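Local coordinates for protein yjcS (Bacillus subtilis, PDB 1Q8B) that is of unknown function but belongs to the antibiotic biosynthesis monooxygenase family, whose members have the dimeric alpha/beta-barrel fold, and may have catalytic activity, at residues A[37-40]-A[41-45]; A[75-78]-A[79-82]. One frame throughout, in Å; residues are numbered along the deposited sequence.

Contact 1. Residues A[37-40]-A[41-45]; sequences KLEE and ETNKE
E41 N donates to K37 O at 3.1 Å, and N43 N reaches E39 O over a longer 3.2 Å; these i to i+4 bonds carry helix 28-42 toward its C-terminal end, and T42 to E45 make a type I beta turn. On the outer side, E40, E41 and K44 make a salt-bridge network. K44 NZ binds E41 OE2 at 2.8 Å, arriving on the syn side of the carboxylate and 19° out of its plane. The E41 chain is bent at chi2 (-52°), which folds its carboxylate back within range of that ammonium. E40, extended beyond CG and running alongside K44, adds a longer ion pair of 4.0 Å from OE2 to K44 NZ. The two carboxylates, with planes 61° apart, lie close enough that the shared lysine probably offsets their mutual repulsion. In the ferredoxin-like half of a dimeric alpha/beta barrel, this helix packs on the four-stranded antiparallel sheet. Here E39, T42 and N43 touch F51 of strand 48-55, and the carboxylate of E39 is bonded to H52 ND1 and A53 N of that strand as well as to K36. On another flank L38, E41 and T42 touch H83 of helix 82-88, so T42 meets both strand and helix; T42 OG1 is buried by the contact and has no hydrogen-bonding partner in the model.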
loop_
_atom_site.group_PDB
_atom_site.type_symbol
_atom_site.label_atom_id
_atom_site.label_comp_id
_atom_site.label_asym_id
_atom_site.label_seq_id
_atom_site.Cartn_x
_atom_site.Cartn_y
_atom_site.Cartn_z
ATOM N N LYS A 37 -10.581 13.306 5.313
ATOM C CA LYS A 37 -11.059 11.977 5.669
ATOM C C LYS A 37 -9.878 11.019 5.587
ATOM O O LYS A 37 -9.701 10.155 6.455
ATOM C CB LYS A 37 -12.170 11.524 4.723
ATOM C CG LYS A 37 -13.432 12.384 4.796
ATOM C CD LYS A 37 -14.653 11.652 4.252
ATOM C CE LYS A 37 -14.424 11.156 2.832
ATOM N NZ LYS A 37 -15.548 10.295 2.348
ATOM N N LEU A 38 -9.066 11.178 4.543
ATOM C CA LEU A 38 -7.882 10.339 4.363
ATOM C C LEU A 38 -6.935 10.543 5.537
ATOM O O LEU A 38 -6.401 9.582 6.084
ATOM C CB LEU A 38 -7.158 10.690 3.063
ATOM C CG LEU A 38 -5.817 9.979 2.855
ATOM C CD1 LEU A 38 -6.034 8.473 2.762
ATOM C CD2 LEU A 38 -5.154 10.507 1.595
ATOM N N GLU A 39 -6.736 11.804 5.919
ATOM C CA GLU A 39 -5.860 12.140 7.032
ATOM C C GLU A 39 -6.334 11.463 8.308
ATOM O O GLU A 39 -5.535 10.925 9.079
ATOM C CB GLU A 39 -5.811 13.660 7.244
ATOM C CG GLU A 39 -5.185 14.057 8.576
ATOM C CD GLU A 39 -4.803 15.527 8.659
ATOM O OE1 GLU A 39 -4.453 15.983 9.769
ATOM O OE2 GLU A 39 -4.838 16.223 7.623
ATOM N N GLU A 40 -7.641 11.483 8.528
ATOM C CA GLU A 40 -8.201 10.878 9.722
ATOM C C GLU A 40 -7.953 9.376 9.783
ATOM O O GLU A 40 -7.587 8.839 10.832
ATOM C CB GLU A 40 -9.699 11.148 9.799
ATOM C CG GLU A 40 -10.266 10.811 11.155
ATOM C CD GLU A 40 -11.759 10.987 11.210
ATOM O OE1 GLU A 40 -12.235 12.097 10.873
ATOM O OE2 GLU A 40 -12.449 10.015 11.596
ATOM N N GLU A 41 -8.146 8.699 8.658
ATOM C CA GLU A 41 -7.946 7.258 8.608
ATOM C C GLU A 41 -6.478 6.820 8.611
ATOM O O GLU A 41 -6.140 5.816 9.241
ATOM C CB GLU A 41 -8.671 6.662 7.390
ATOM C CG GLU A 41 -10.190 6.608 7.541
ATOM C CD GLU A 41 -10.622 5.936 8.846
ATOM O OE1 GLU A 41 -10.430 4.706 8.984
ATOM O OE2 GLU A 41 -11.144 6.647 9.740
ATOM N N THR A 42 -5.598 7.559 7.933
ATOM C CA THR A 42 -4.194 7.141 7.908
ATOM C C THR A 42 -3.499 7.377 9.252
ATOM O O THR A 42 -2.529 6.689 9.574
ATOM C CB THR A 42 -3.375 7.806 6.736
ATOM O OG1 THR A 42 -2.820 9.047 7.161
ATOM C CG2 THR A 42 -4.250 8.056 5.538
ATOM N N ASN A 43 -3.986 8.326 10.049
ATOM C CA ASN A 43 -3.380 8.555 11.360
ATOM C C ASN A 43 -3.673 7.380 12.287
ATOM O O ASN A 43 -3.032 7.216 13.319
ATOM C CB ASN A 43 -3.890 9.850 11.995
ATOM C CG ASN A 43 -3.067 11.061 11.587
ATOM O OD1 ASN A 43 -3.486 11.859 10.751
ATOM N ND2 ASN A 43 -1.881 11.194 12.168
ATOM N N LYS A 44 -4.645 6.560 11.906
ATOM C CA LYS A 44 -5.005 5.389 12.695
ATOM C C LYS A 44 -4.182 4.173 12.275
ATOM O O LYS A 44 -4.192 3.155 12.966
ATOM C CB LYS A 44 -6.487 5.054 12.531
ATOM C CG LYS A 44 -7.455 6.102 13.046
ATOM C CD LYS A 44 -8.873 5.687 12.681
ATOM C CE LYS A 44 -9.901 6.738 13.031
ATOM N NZ LYS A 44 -11.242 6.338 12.502
ATOM N N GLU A 45 -3.494 4.264 11.136
ATOM C CA GLU A 45 -2.671 3.149 10.679
ATOM C C GLU A 45 -1.586 2.958 11.721
ATOM O O GLU A 45 -1.045 3.930 12.252
ATOM C CB GLU A 45 -2.021 3.446 9.330
ATOM C CG GLU A 45 -2.999 3.732 8.206
ATOM C CD GLU A 45 -2.299 3.999 6.882
ATOM O OE1 GLU A 45 -2.953 4.534 5.960
ATOM O OE2 GLU A 45 -1.097 3.671 6.764
#

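Contact 2. Residues A[75-78]-A[79-82]; sequences VKIH and FTKK
H78 and F79, neighbours in sequence, form an edge-to-face aromatic pair: the imidazole turns its edge to the phenyl face, with centroids 4.8 Å apart and planes at 63°. H78 CD2 does the touching, standing 3.7 Å above the phenyl plane, over the ring centre. H78 CG lies anti to its N (chi1 166°) and F79 CG anti to its carbonyl carbon (chi1 -68°), which lets the two rings of neighbouring residues meet. V75 lies alongside F79, its CG1 methyl 3.6 Å from F79 CE1. I77 and K81 make a second pair lying side by side, the lysine chain bent at chi2 so that its CE comes 3.5 Å from I77 CG2.

Helix 72-78 ends where these side chains pack. F79 N makes two weak bonds, to V75 O and K76 O, and the chain then tightens into i to i+3 contacts. I77 O accepts from T80 N at 2.9 Å, from well above the carbonyl plane, and from T80 OG1 at 2.7 Å, in that plane and on a lone pair. K81, at the N-cap position of helix 82-88, sends its N to H78 O, which T84 OG1 also binds.

Farther out, E45 bonds H78 ND1 and W69 meets the imidazole, while V75 rests on H14 and I16 of strand 13-22. In the second subunit, V95 supplies its N to T80 OG1 and its O to K81 NZ. The T80 hydroxyl thus donates to I77 O while accepting from the other chain: one hydroxyl bonds a carbonyl of the last helical turn and also the second subunit, joining the helix end to the dimer interface.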
loop_
_atom_site.group_PDB
_atom_site.type_symbol
_atom_site.label_atom_id
_atom_site.label_comp_id
_atom_site.label_asym_id
_atom_site.label_seq_id
_atom_site.Cartn_x
_atom_site.Cartn_y
_atom_site.Cartn_z
ATOM N N VAL A 75 4.976 3.119 4.718
ATOM C CA VAL A 75 4.533 3.943 3.593
ATOM C C VAL A 75 3.892 3.055 2.530
ATOM O O VAL A 75 2.835 3.377 1.995
ATOM C CB VAL A 75 5.716 4.712 2.942
ATOM C CG1 VAL A 75 5.223 5.516 1.749
ATOM C CG2 VAL A 75 6.361 5.634 3.955
ATOM N N LYS A 76 4.544 1.938 2.222
ATOM C CA LYS A 76 4.027 1.005 1.233
ATOM C C LYS A 76 2.719 0.384 1.718
ATOM O O LYS A 76 1.770 0.256 0.947
ATOM C CB LYS A 76 5.078 -0.068 0.934
ATOM C CG LYS A 76 6.233 0.490 0.110
ATOM C CD LYS A 76 7.398 -0.470 -0.038
ATOM C CE LYS A 76 8.470 0.150 -0.926
ATOM N NZ LYS A 76 9.726 -0.651 -0.953
ATOM N N ILE A 77 2.669 0.012 2.997
ATOM C CA ILE A 77 1.452 -0.564 3.579
ATOM C C ILE A 77 0.319 0.453 3.448
ATOM O O ILE A 77 -0.822 0.098 3.143
ATOM C CB ILE A 77 1.660 -0.924 5.071
ATOM C CG1 ILE A 77 2.485 -2.207 5.180
ATOM C CG2 ILE A 77 0.322 -1.106 5.762
ATOM C CD1 ILE A 77 2.898 -2.559 6.583
ATOM N N HIS A 78 0.652 1.719 3.678
ATOM C CA HIS A 78 -0.300 2.814 3.562
ATOM C C HIS A 78 -1.014 2.803 2.209
ATOM O O HIS A 78 -2.226 3.018 2.141
ATOM C CB HIS A 78 0.438 4.146 3.737
ATOM C CG HIS A 78 -0.349 5.350 3.307
ATOM N ND1 HIS A 78 -1.562 5.693 3.865
ATOM C CD2 HIS A 78 -0.070 6.313 2.397
ATOM C CE1 HIS A 78 -1.997 6.814 3.317
ATOM N NE2 HIS A 78 -1.110 7.212 2.423
ATOM N N PHE A 79 -0.268 2.558 1.136
ATOM C CA PHE A 79 -0.868 2.561 -0.189
ATOM C C PHE A 79 -1.655 1.312 -0.544
ATOM O O PHE A 79 -2.207 1.229 -1.641
ATOM C CB PHE A 79 0.188 2.838 -1.262
ATOM C CG PHE A 79 0.734 4.225 -1.206
ATOM C CD1 PHE A 79 1.964 4.479 -0.615
ATOM C CD2 PHE A 79 -0.016 5.297 -1.680
ATOM C CE1 PHE A 79 2.439 5.785 -0.493
ATOM C CE2 PHE A 79 0.452 6.610 -1.561
ATOM C CZ PHE A 79 1.680 6.849 -0.965
ATOM N N THR A 80 -1.711 0.343 0.369
ATOM C CA THR A 80 -2.490 -0.866 0.122
ATOM C C THR A 80 -3.837 -0.725 0.831
ATOM O O THR A 80 -4.786 -1.446 0.531
ATOM C CB THR A 80 -1.794 -2.133 0.651
ATOM O OG1 THR A 80 -1.826 -2.135 2.083
ATOM C CG2 THR A 80 -0.356 -2.196 0.172
ATOM N N LYS A 81 -3.915 0.213 1.772
ATOM C CA LYS A 81 -5.143 0.453 2.524
ATOM C C LYS A 81 -6.240 0.930 1.584
ATOM O O LYS A 81 -5.977 1.689 0.652
ATOM C CB LYS A 81 -4.916 1.523 3.590
ATOM C CG LYS A 81 -3.773 1.240 4.542
ATOM C CD LYS A 81 -4.025 -0.003 5.356
ATOM C CE LYS A 81 -2.976 -0.140 6.435
ATOM N NZ LYS A 81 -3.171 -1.386 7.231
ATOM N N LYS A 82 -7.469 0.495 1.835
ATOM C CA LYS A 82 -8.590 0.889 0.995
ATOM C C LYS A 82 -8.893 2.383 1.082
ATOM O O LYS A 82 -9.284 2.989 0.089
ATOM C CB LYS A 82 -9.847 0.104 1.368
ATOM C CG LYS A 82 -11.063 0.540 0.565
ATOM C CD LYS A 82 -12.363 -0.069 1.067
ATOM C CE LYS A 82 -13.526 0.402 0.202
ATOM N NZ LYS A 82 -13.279 0.035 -1.232
#

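Contact 1 ends one helix and contact 2 ends another, and the two meet with centres about 11 Å apart. Their joint is E45, the last residue of contact 1: its OE1 lies 2.8 Å from H78 ND1, a probable hydrogen bond, and also bonds H83 NE2, so one carboxylate oxygen serves two histidines. Beside it, T42 CG2 packs 3.4 Å from H78 CE1, and E45 OE1 lies 3.7 Å from K81 CG. Residues 37-45 thereby couple the sheet-packed helix to the end of helix 72-78 and, by packing on K81, to the loop that follows it, which faces the second subunit. No active-site residue is assigned for this protein, so both contacts stand as structural packing and polar bonding.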